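Local structure of JSC1_58120g3 ([Leptolyngbya] sp. JSC-1, 6XHH) at residues G34-T39 / Q148-R153; G58-L63 / S123-S128; V132-G137 / D168-A173. The protein probably acts as a far-red light sensor, a cyanobacteriochrome GAF domain that carries a linear tetrapyrrole (verdin) chromophore. All blocks are in the same frame, centred on the assembly; numbering follows the deposited sequence.

Contact 1: residues G34-T39 / Q148-R153; sequences GIERVT and QNSAPR. With EDO (1,2-ethanediol), chain E.
Glu36 lays its carboxylate over the side-chain amide of Gln148, the two planes stacked 23° apart while the chains as a whole cross at about a right angle. The carboxylate is gripped by three donors of the facing loop. Glu36 OE1 takes two backbone bonds, from Asn149 N at 2.7 Å, nearly along the C-O axis, and from Ser150 N, also 2.7 Å, on its syn lone pair. Glu36 OE2 receives the hydroxyl of Ser150, OG to OE2 2.6 Å, again on the syn side, which fixes the rotation of the group. Gln148, bent at chi2 (73°), accepts a weak bond on OE1 from Glu36 N, 2.9 Å but only 124° at the hydrogen. An alanine in place of Glu36 would probably leave the amides of Asn149 and Ser150 and the Ser150 hydroxyl without their acceptor and let the loop shift. Ile35 crosses Arg153 at about a right angle, its CG2 3.3 Å from Arg153 NE, whose N-H is given to O1 of a bound 1,2-ethanediol. Arg153 also pairs with Glu159 and Phe33 O. The contact lies where a Schellman motif at Gly34 ends helix 18-33, just before strand 37-43, beside the loop from strand 139-148 to helix 157-178.

Contact 2: residues G58-L63 / S123-S128; sequences GGWRKL and SFEVKS
The guanidinium of Arg61 has the carboxylate carbon of Glu125 over one face, CD standing 3.6 Å above its plane and offset toward the rim, with Ser123 O near the plane at its edge. The Trp60 ring carries Gly58 O on one face and meets Glu125 CD at its edge, in plane, the ring and carboxylate planes being 79° apart. The Phe124 ring has Ser123 OG over one face, a hydroxyl that bonds to Ala120 O, and Leu63 CD2 at its edge, 3.9 Å from Phe124 CD1.

The two oxygens of Glu125 have different tasks. Glu125 OE2 accepts the backbone amide of Arg61, N to OE2 2.9 Å with 149° at the hydrogen, on the syn side and 17° out of the carboxylate plane. Glu125 OE1 faces Arg61 NH1 at 3.4 Å, but well out of the guanidinium plane, a salt bridge by charge alone. Glu125, with positive phi, is the C-prime residue of the Schellman motif that ends helix 115-123; beyond CG its side chain runs extended.

On the apolar side Leu63 also packs on Phe51, whose ring meets that of Phe124 edge-to-face. Phe124 further meets the ring of Trp68, and its side chain comes within about 6 Å of the bound bilin. Trp60 also touches Arg37 of strand 37-43 and Asn149 in the loop after strand 139-148.

Contact 3: residues V132-G137 / D168-A173; sequences VAIFQG and DQLGVA
Ile134 and Leu170 meet methyl to methyl, the CD1 of each lying 3.9 Å from the other, with the two side chains crossing at a slant. In Ile134, CG1 stands anti to the carbonyl carbon (chi1 -63°). CG2, on the other branch, sits beside the carbonyl carbon and is 3.9 Å from Gly171 N, so the two branches of one residue touch successive residues of the helix. Leu170 directs its CB toward the strand, and its side chain also packs on Phe22 and Thr25 of helix 18-33; Ile134 also touches Ile174, one turn beyond Leu170 on helix 157-178.

The approach of the backbones is set by Gly171. Strand 132-136 and helix 168-173 run in nearly the same direction, 28° apart, with their axes only 6.5 Å from each other at closest approach, and the nearest pair of alpha carbons, those of Gln136 and Gly171, is 4.6 Å apart. Phe135 O lies 3.0 Å from Gly171 CA in a CA-H...O contact with 137° at the hydrogen. A beta carbon on Gly171 would fall 1.8 Å from that same oxygen, so the close seat depends on glycine. This is the packing of a helix on one face of the central antiparallel sheet of a GAF domain, here the C-terminal helix 157-178 on strand 128-136.

At the margin a water bridges the two elements: it donates to Ala133 O (2.9 Å) and to Asp168 OD1 (3.0 Å), and accepts from Phe135 N. Asp168 OD2 pairs with Arg165. With no direct hydrogen bond between the segments, the fit depends on shape, above all on the missing beta carbon of Gly171, while the water supplies the polar link to the strand backbone.

All three contacts lie within one GAF domain. Contacts 1 and 2 are neighbours, their centres about 8 Å apart, and they touch: Arg37 NH1 lies 2.7 Å from Arg61 O, and Gln148 O lies 2.8 Å from Lys127 N. Along the chain contact 2 is nested inside the loop closed by contact 1. Contact 3 sits on the opposite side of the chain's centre, its centre about 22 Å from that of contact 1 and about 24 Å from that of contact 2. It follows contact 2 in series but interleaves with contact 1, and both 1 and 3 reach the six-stranded sheet. Contacts 1 and 2 join loops at the ends of the central strands 37-43 and 139-148, with Phe124 close to the bilin, whereas contact 3 seats the C-terminal helix.

Contact 1: residues G34-T39 / Q148-R153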
loop_
_atom_site.group_PDB
_atom_site.type_symbol
_atom_site.label_atom_id
_atom_site.label_comp_id
_atom_site.label_asym_id
_atom_site.label_seq_id
_atom_site.Cartn_x
_atom_site.Cartn_y
_atom_site.Cartn_z
ATOM N N GLY A 34 1.533 11.951 7.367
ATOM C CA GLY A 34 0.503 12.970 7.475
ATOM C C GLY A 34 -0.553 12.837 6.396
ATOM O O GLY A 34 -0.897 13.816 5.722
ATOM N N ILE A 35 -1.079 11.629 6.212
ATOM C CA ILE A 35 -2.057 11.409 5.152
ATOM C C ILE A 35 -3.372 10.899 5.729
ATOM O O ILE A 35 -3.514 10.733 6.947
ATOM C CB ILE A 35 -1.530 10.428 4.092
ATOM C CG1 ILE A 35 -1.147 9.082 4.741
ATOM C CG2 ILE A 35 -0.358 11.050 3.324
ATOM C CD1 ILE A 35 -0.533 8.079 3.753
ATOM N N GLU A 36 -4.334 10.622 4.854
ATOM C CA GLU A 36 -5.705 10.398 5.287
ATOM C C GLU A 36 -6.085 8.930 5.413
ATOM O O GLU A 36 -7.042 8.622 6.126
ATOM C CB GLU A 36 -6.667 11.124 4.334
ATOM C CG GLU A 36 -6.575 12.640 4.536
ATOM C CD GLU A 36 -7.033 13.497 3.353
ATOM O OE1 GLU A 36 -7.193 13.009 2.212
ATOM O OE2 GLU A 36 -7.240 14.708 3.589
ATOM N N ARG A 37 -5.362 8.012 4.771
ATOM C CA ARG A 37 -5.662 6.600 4.973
ATOM C C ARG A 37 -4.454 5.752 4.641
ATOM O O ARG A 37 -3.756 6.025 3.672
ATOM C CB ARG A 37 -6.846 6.138 4.111
ATOM C CG ARG A 37 -7.509 4.897 4.657
ATOM C CD ARG A 37 -8.371 4.202 3.639
ATOM N NE ARG A 37 -9.469 5.013 3.108
ATOM C CZ ARG A 37 -10.646 5.190 3.709
ATOM N NH1 ARG A 37 -10.902 4.632 4.892
ATOM N NH2 ARG A 37 -11.581 5.920 3.111
ATOM N N VAL A 38 -4.223 4.729 5.458
ATOM C CA VAL A 38 -3.300 3.642 5.149
ATOM C C VAL A 38 -4.039 2.335 5.404
ATOM O O VAL A 38 -4.718 2.188 6.426
ATOM C CB VAL A 38 -2.005 3.714 5.987
ATOM C CG1 VAL A 38 -1.088 2.532 5.662
ATOM C CG2 VAL A 38 -1.280 5.007 5.715
ATOM N N THR A 39 -3.911 1.390 4.477
ATOM C CA THR A 39 -4.637 0.134 4.547
ATOM C C THR A 39 -3.698 -1.050 4.362
ATOM O O THR A 39 -2.685 -0.978 3.653
ATOM C CB THR A 39 -5.743 0.022 3.474
ATOM O OG1 THR A 39 -5.158 0.076 2.158
ATOM C CG2 THR A 39 -6.747 1.123 3.608
ATOM N N GLN A 148 -4.077 9.401 -0.187
ATOM C CA GLN A 148 -4.645 10.695 0.132
ATOM C C GLN A 148 -6.002 10.793 -0.556
ATOM O O GLN A 148 -6.157 10.379 -1.708
ATOM C CB GLN A 148 -3.720 11.843 -0.281
ATOM C CG GLN A 148 -4.071 13.213 0.329
ATOM C CD GLN A 148 -3.740 13.331 1.804
ATOM O OE1 GLN A 148 -3.777 12.359 2.548
ATOM N NE2 GLN A 148 -3.420 14.545 2.234
ATOM N N ASN A 149 -6.991 11.291 0.176
ATOM C CA ASN A 149 -8.376 11.252 -0.267
ATOM C C ASN A 149 -8.908 12.598 -0.711
ATOM O O ASN A 149 -9.777 12.647 -1.586
ATOM C CB ASN A 149 -9.273 10.720 0.860
ATOM C CG ASN A 149 -8.920 9.300 1.273
ATOM O OD1 ASN A 149 -8.285 8.563 0.521
ATOM N ND2 ASN A 149 -9.349 8.909 2.467
ATOM N N SER A 150 -8.450 13.686 -0.097
ATOM C CA SER A 150 -8.994 15.005 -0.378
ATOM C C SER A 150 -8.270 15.743 -1.496
ATOM O O SER A 150 -8.826 16.710 -2.026
ATOM C CB SER A 150 -8.972 15.846 0.905
ATOM O OG SER A 150 -7.648 16.027 1.356
ATOM N N ALA A 151 -7.084 15.295 -1.889
ATOM C CA ALA A 151 -6.214 16.053 -2.779
ATOM C C ALA A 151 -5.136 15.112 -3.300
ATOM O O ALA A 151 -4.857 14.091 -2.682
ATOM C CB ALA A 151 -5.569 17.237 -2.046
ATOM N N PRO A 152 -4.511 15.459 -4.429
ATOM C CA PRO A 152 -3.267 14.783 -4.819
ATOM C C PRO A 152 -2.186 15.000 -3.775
ATOM O O PRO A 152 -2.221 15.936 -2.973
ATOM C CB PRO A 152 -2.886 15.464 -6.145
ATOM C CG PRO A 152 -4.131 16.144 -6.616
ATOM C CD PRO A 152 -4.908 16.493 -5.398
ATOM N N ARG A 153 -1.186 14.127 -3.806
ATOM C CA ARG A 153 -0.041 14.284 -2.930
ATOM C C ARG A 153 1.158 13.707 -3.648
ATOM O O ARG A 153 1.047 12.650 -4.272
ATOM C CB ARG A 153 -0.242 13.570 -1.599
ATOM C CG ARG A 153 0.907 13.763 -0.624
ATOM C CD ARG A 153 1.005 12.554 0.245
ATOM N NE ARG A 153 1.806 12.719 1.458
ATOM C CZ ARG A 153 3.092 12.412 1.559
ATOM N NH1 ARG A 153 3.767 12.002 0.496
ATOM N NH2 ARG A 153 3.705 12.542 2.725
HETATM C C1 EDO E . 1.046 15.851 2.858
HETATM O O1 EDO E . 0.815 14.680 3.658
HETATM C C2 EDO E . -0.011 16.915 3.160
HETATM O O2 EDO E . -0.166 17.019 4.585
HETATM O O HOH W 1 -9.523 6.020 0.803
#

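Contact 2: residues G58-L63 / S123-S128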
loop_
_atom_site.group_PDB
_atom_site.type_symbol
_atom_site.label_atom_id
_atom_site.label_comp_id
_atom_site.label_asym_id
_atom_site.label_seq_id
_atom_site.Cartn_x
_atom_site.Cartn_y
_atom_site.Cartn_z
ATOM N N GLY A 58 -9.960 12.194 8.897
ATOM C CA GLY A 58 -10.698 13.171 8.122
ATOM C C GLY A 58 -12.147 12.825 7.843
ATOM O O GLY A 58 -12.789 13.492 7.022
ATOM N N GLY A 59 -12.673 11.789 8.495
ATOM C CA GLY A 59 -14.084 11.454 8.372
ATOM C C GLY A 59 -14.473 10.799 7.059
ATOM O O GLY A 59 -15.468 11.169 6.428
ATOM N N TRP A 60 -13.693 9.814 6.646
ATOM C CA TRP A 60 -13.899 9.058 5.421
ATOM C C TRP A 60 -14.637 7.757 5.722
ATOM O O TRP A 60 -14.720 7.317 6.871
ATOM C CB TRP A 60 -12.540 8.788 4.766
ATOM C CG TRP A 60 -11.782 10.057 4.595
ATOM C CD1 TRP A 60 -10.866 10.608 5.454
ATOM C CD2 TRP A 60 -11.920 10.977 3.513
ATOM N NE1 TRP A 60 -10.417 11.807 4.954
ATOM C CE2 TRP A 60 -11.048 12.056 3.764
ATOM C CE3 TRP A 60 -12.700 10.994 2.350
ATOM C CZ2 TRP A 60 -10.928 13.138 2.891
ATOM C CZ3 TRP A 60 -12.571 12.061 1.482
ATOM C CH2 TRP A 60 -11.700 13.124 1.761
ATOM N N ARG A 61 -15.177 7.136 4.672
ATOM C CA ARG A 61 -15.799 5.830 4.842
ATOM C C ARG A 61 -14.759 4.807 5.273
ATOM O O ARG A 61 -13.598 4.858 4.859
ATOM C CB ARG A 61 -16.470 5.361 3.546
ATOM C CG ARG A 61 -17.792 6.040 3.249
ATOM C CD ARG A 61 -18.732 5.210 2.381
ATOM N NE ARG A 61 -18.132 4.757 1.127
ATOM C CZ ARG A 61 -17.933 5.511 0.049
ATOM N NH1 ARG A 61 -18.263 6.797 0.037
ATOM N NH2 ARG A 61 -17.386 4.969 -1.031
ATOM N N LYS A 62 -15.196 3.862 6.101
ATOM C CA LYS A 62 -14.355 2.741 6.488
ATOM C C LYS A 62 -14.334 1.710 5.369
ATOM O O LYS A 62 -15.388 1.337 4.841
ATOM C CB LYS A 62 -14.866 2.113 7.785
ATOM C CG LYS A 62 -14.534 2.942 9.016
ATOM C CD LYS A 62 -14.792 2.173 10.303
ATOM C CE LYS A 62 -15.190 3.108 11.440
ATOM N NZ LYS A 62 -15.189 2.419 12.764
ATOM N N LEU A 63 -13.130 1.270 4.990
ATOM C CA LEU A 63 -12.978 0.268 3.943
ATOM C C LEU A 63 -12.881 -1.153 4.474
ATOM O O LEU A 63 -13.136 -2.098 3.716
ATOM C CB LEU A 63 -11.737 0.564 3.089
ATOM C CG LEU A 63 -11.742 1.982 2.526
ATOM C CD1 LEU A 63 -10.544 2.128 1.608
ATOM C CD2 LEU A 63 -13.043 2.285 1.798
ATOM N N SER A 123 -14.245 5.008 -6.163
ATOM C CA SER A 123 -15.211 4.314 -5.314
ATOM C C SER A 123 -14.683 4.086 -3.905
ATOM O O SER A 123 -15.484 3.880 -2.983
ATOM C CB SER A 123 -15.624 2.974 -5.939
ATOM O OG SER A 123 -14.723 1.928 -5.598
ATOM N N PHE A 124 -13.363 4.116 -3.717
ATOM C CA PHE A 124 -12.762 3.995 -2.400
ATOM C C PHE A 124 -12.319 5.344 -1.846
ATOM O O PHE A 124 -11.640 5.389 -0.810
ATOM C CB PHE A 124 -11.598 3.005 -2.459
ATOM C CG PHE A 124 -12.038 1.593 -2.761
ATOM C CD1 PHE A 124 -12.888 0.924 -1.893
ATOM C CD2 PHE A 124 -11.633 0.951 -3.921
ATOM C CE1 PHE A 124 -13.311 -0.358 -2.169
ATOM C CE2 PHE A 124 -12.058 -0.339 -4.200
ATOM C CZ PHE A 124 -12.892 -0.992 -3.320
ATOM N N GLU A 125 -12.717 6.440 -2.513
ATOM C CA GLU A 125 -12.465 7.820 -2.089
ATOM C C GLU A 125 -10.993 8.216 -2.204
ATOM O O GLU A 125 -10.535 9.117 -1.503
ATOM C CB GLU A 125 -12.954 8.069 -0.665
ATOM C CG GLU A 125 -14.353 7.563 -0.422
ATOM C CD GLU A 125 -14.902 8.088 0.868
ATOM O OE1 GLU A 125 -15.756 8.991 0.823
ATOM O OE2 GLU A 125 -14.462 7.614 1.924
ATOM N N VAL A 126 -10.248 7.591 -3.113
ATOM C CA VAL A 126 -8.805 7.794 -3.237
ATOM C C VAL A 126 -8.536 8.839 -4.319
ATOM O O VAL A 126 -9.117 8.767 -5.405
ATOM C CB VAL A 126 -8.095 6.466 -3.570
ATOM C CG1 VAL A 126 -6.600 6.688 -3.851
ATOM C CG2 VAL A 126 -8.283 5.429 -2.458
ATOM N N LYS A 127 -7.640 9.807 -4.039
ATOM C CA LYS A 127 -7.150 10.740 -5.053
ATOM C C LYS A 127 -5.658 10.609 -5.340
ATOM O O LYS A 127 -5.162 11.242 -6.282
ATOM C CB LYS A 127 -7.446 12.190 -4.643
ATOM C CG LYS A 127 -8.900 12.599 -4.877
ATOM C CD LYS A 127 -9.070 14.093 -4.642
ATOM C CE LYS A 127 -10.512 14.515 -4.863
ATOM N NZ LYS A 127 -11.426 13.717 -4.001
ATOM N N SER A 128 -4.943 9.783 -4.584
ATOM C CA SER A 128 -3.497 9.645 -4.672
ATOM C C SER A 128 -3.145 8.336 -3.978
ATOM O O SER A 128 -3.725 8.031 -2.941
ATOM C CB SER A 128 -2.821 10.841 -3.991
ATOM O OG SER A 128 -1.418 10.658 -3.844
#

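Contact 3: residues V132-G137 / D168-A173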
loop_
_atom_site.group_PDB
_atom_site.type_symbol
_atom_site.label_atom_id
_atom_site.label_comp_id
_atom_site.label_asym_id
_atom_site.label_seq_id
_atom_site.Cartn_x
_atom_site.Cartn_y
_atom_site.Cartn_z
ATOM N N VAL A 132 2.408 -0.923 -2.284
ATOM C CA VAL A 132 3.553 -1.829 -2.320
ATOM C C VAL A 132 3.136 -3.222 -1.872
ATOM O O VAL A 132 2.156 -3.410 -1.145
ATOM C CB VAL A 132 4.722 -1.354 -1.439
ATOM C CG1 VAL A 132 5.171 0.051 -1.837
ATOM C CG2 VAL A 132 4.341 -1.438 0.042
ATOM N N ALA A 133 3.921 -4.203 -2.301
ATOM C CA ALA A 133 3.622 -5.600 -2.045
ATOM C C ALA A 133 3.975 -5.988 -0.611
ATOM O O ALA A 133 5.002 -5.565 -0.064
ATOM C CB ALA A 133 4.391 -6.486 -3.027
ATOM N N ILE A 134 3.132 -6.823 -0.015
ATOM C CA ILE A 134 3.461 -7.516 1.231
ATOM C C ILE A 134 3.768 -8.959 0.875
ATOM O O ILE A 134 2.884 -9.673 0.385
ATOM C CB ILE A 134 2.309 -7.453 2.247
ATOM C CG1 ILE A 134 2.013 -6.024 2.671
ATOM C CG2 ILE A 134 2.636 -8.259 3.501
ATOM C CD1 ILE A 134 0.690 -5.904 3.441
ATOM N N PHE A 135 5.013 -9.383 1.113
ATOM C CA PHE A 135 5.454 -10.749 0.853
ATOM C C PHE A 135 5.563 -11.535 2.152
ATOM O O PHE A 135 6.162 -11.067 3.119
ATOM C CB PHE A 135 6.800 -10.757 0.129
ATOM C CG PHE A 135 6.667 -10.664 -1.338
ATOM C CD1 PHE A 135 6.450 -11.797 -2.095
ATOM C CD2 PHE A 135 6.724 -9.443 -1.966
ATOM C CE1 PHE A 135 6.310 -11.710 -3.465
ATOM C CE2 PHE A 135 6.588 -9.346 -3.339
ATOM C CZ PHE A 135 6.374 -10.478 -4.087
ATOM N N GLN A 136 4.997 -12.732 2.155
ATOM C CA GLN A 136 5.171 -13.696 3.237
ATOM C C GLN A 136 6.173 -14.717 2.720
ATOM O O GLN A 136 5.814 -15.609 1.947
ATOM C CB GLN A 136 3.843 -14.343 3.588
ATOM C CG GLN A 136 3.935 -15.516 4.551
ATOM C CD GLN A 136 2.675 -16.361 4.523
ATOM O OE1 GLN A 136 1.654 -15.942 3.973
ATOM N NE2 GLN A 136 2.741 -17.554 5.097
ATOM N N GLY A 137 7.425 -14.589 3.143
ATOM C CA GLY A 137 8.477 -15.322 2.459
ATOM C C GLY A 137 8.582 -14.788 1.045
ATOM O O GLY A 137 8.654 -13.571 0.824
ATOM N N ASP A 168 7.813 -5.176 4.234
ATOM C CA ASP A 168 8.709 -6.272 4.592
ATOM C C ASP A 168 8.484 -6.715 6.035
ATOM O O ASP A 168 8.383 -7.912 6.323
ATOM C CB ASP A 168 10.161 -5.839 4.394
ATOM C CG ASP A 168 10.577 -5.803 2.931
ATOM O OD1 ASP A 168 9.856 -6.361 2.078
ATOM O OD2 ASP A 168 11.647 -5.217 2.656
ATOM N N GLN A 169 8.422 -5.751 6.959
ATOM C CA GLN A 169 8.202 -6.071 8.367
ATOM C C GLN A 169 6.851 -6.744 8.579
ATOM O O GLN A 169 6.744 -7.720 9.325
ATOM C CB GLN A 169 8.304 -4.798 9.205
ATOM C CG GLN A 169 9.691 -4.201 9.238
ATOM C CD GLN A 169 10.747 -5.245 9.551
ATOM O OE1 GLN A 169 10.743 -5.837 10.625
ATOM N NE2 GLN A 169 11.637 -5.494 8.596
ATOM N N LEU A 170 5.809 -6.232 7.925
ATOM C CA LEU A 170 4.509 -6.890 7.961
ATOM C C LEU A 170 4.615 -8.323 7.472
ATOM O O LEU A 170 4.078 -9.244 8.096
ATOM C CB LEU A 170 3.506 -6.112 7.109
ATOM C CG LEU A 170 2.936 -4.822 7.685
ATOM C CD1 LEU A 170 2.088 -4.146 6.620
ATOM C CD2 LEU A 170 2.107 -5.108 8.934
ATOM N N GLY A 171 5.310 -8.530 6.349
ATOM C CA GLY A 171 5.438 -9.873 5.807
ATOM C C GLY A 171 6.140 -10.823 6.755
ATOM O O GLY A 171 5.738 -11.979 6.895
ATOM N N VAL A 172 7.198 -10.346 7.414
ATOM C CA VAL A 172 7.899 -11.154 8.410
ATOM C C VAL A 172 6.968 -11.496 9.570
ATOM O O VAL A 172 6.955 -12.629 10.067
ATOM C CB VAL A 172 9.161 -10.414 8.887
ATOM C CG1 VAL A 172 9.814 -11.163 10.025
ATOM C CG2 VAL A 172 10.142 -10.255 7.732
ATOM N N ALA A 173 6.156 -10.529 10.004
ATOM C CA ALA A 173 5.200 -10.792 11.073
ATOM C C ALA A 173 4.149 -11.813 10.644
ATOM O O ALA A 173 3.764 -12.687 11.432
ATOM C CB ALA A 173 4.543 -9.486 11.513
HETATM O O HOH W 2 7.067 -7.143 1.320
#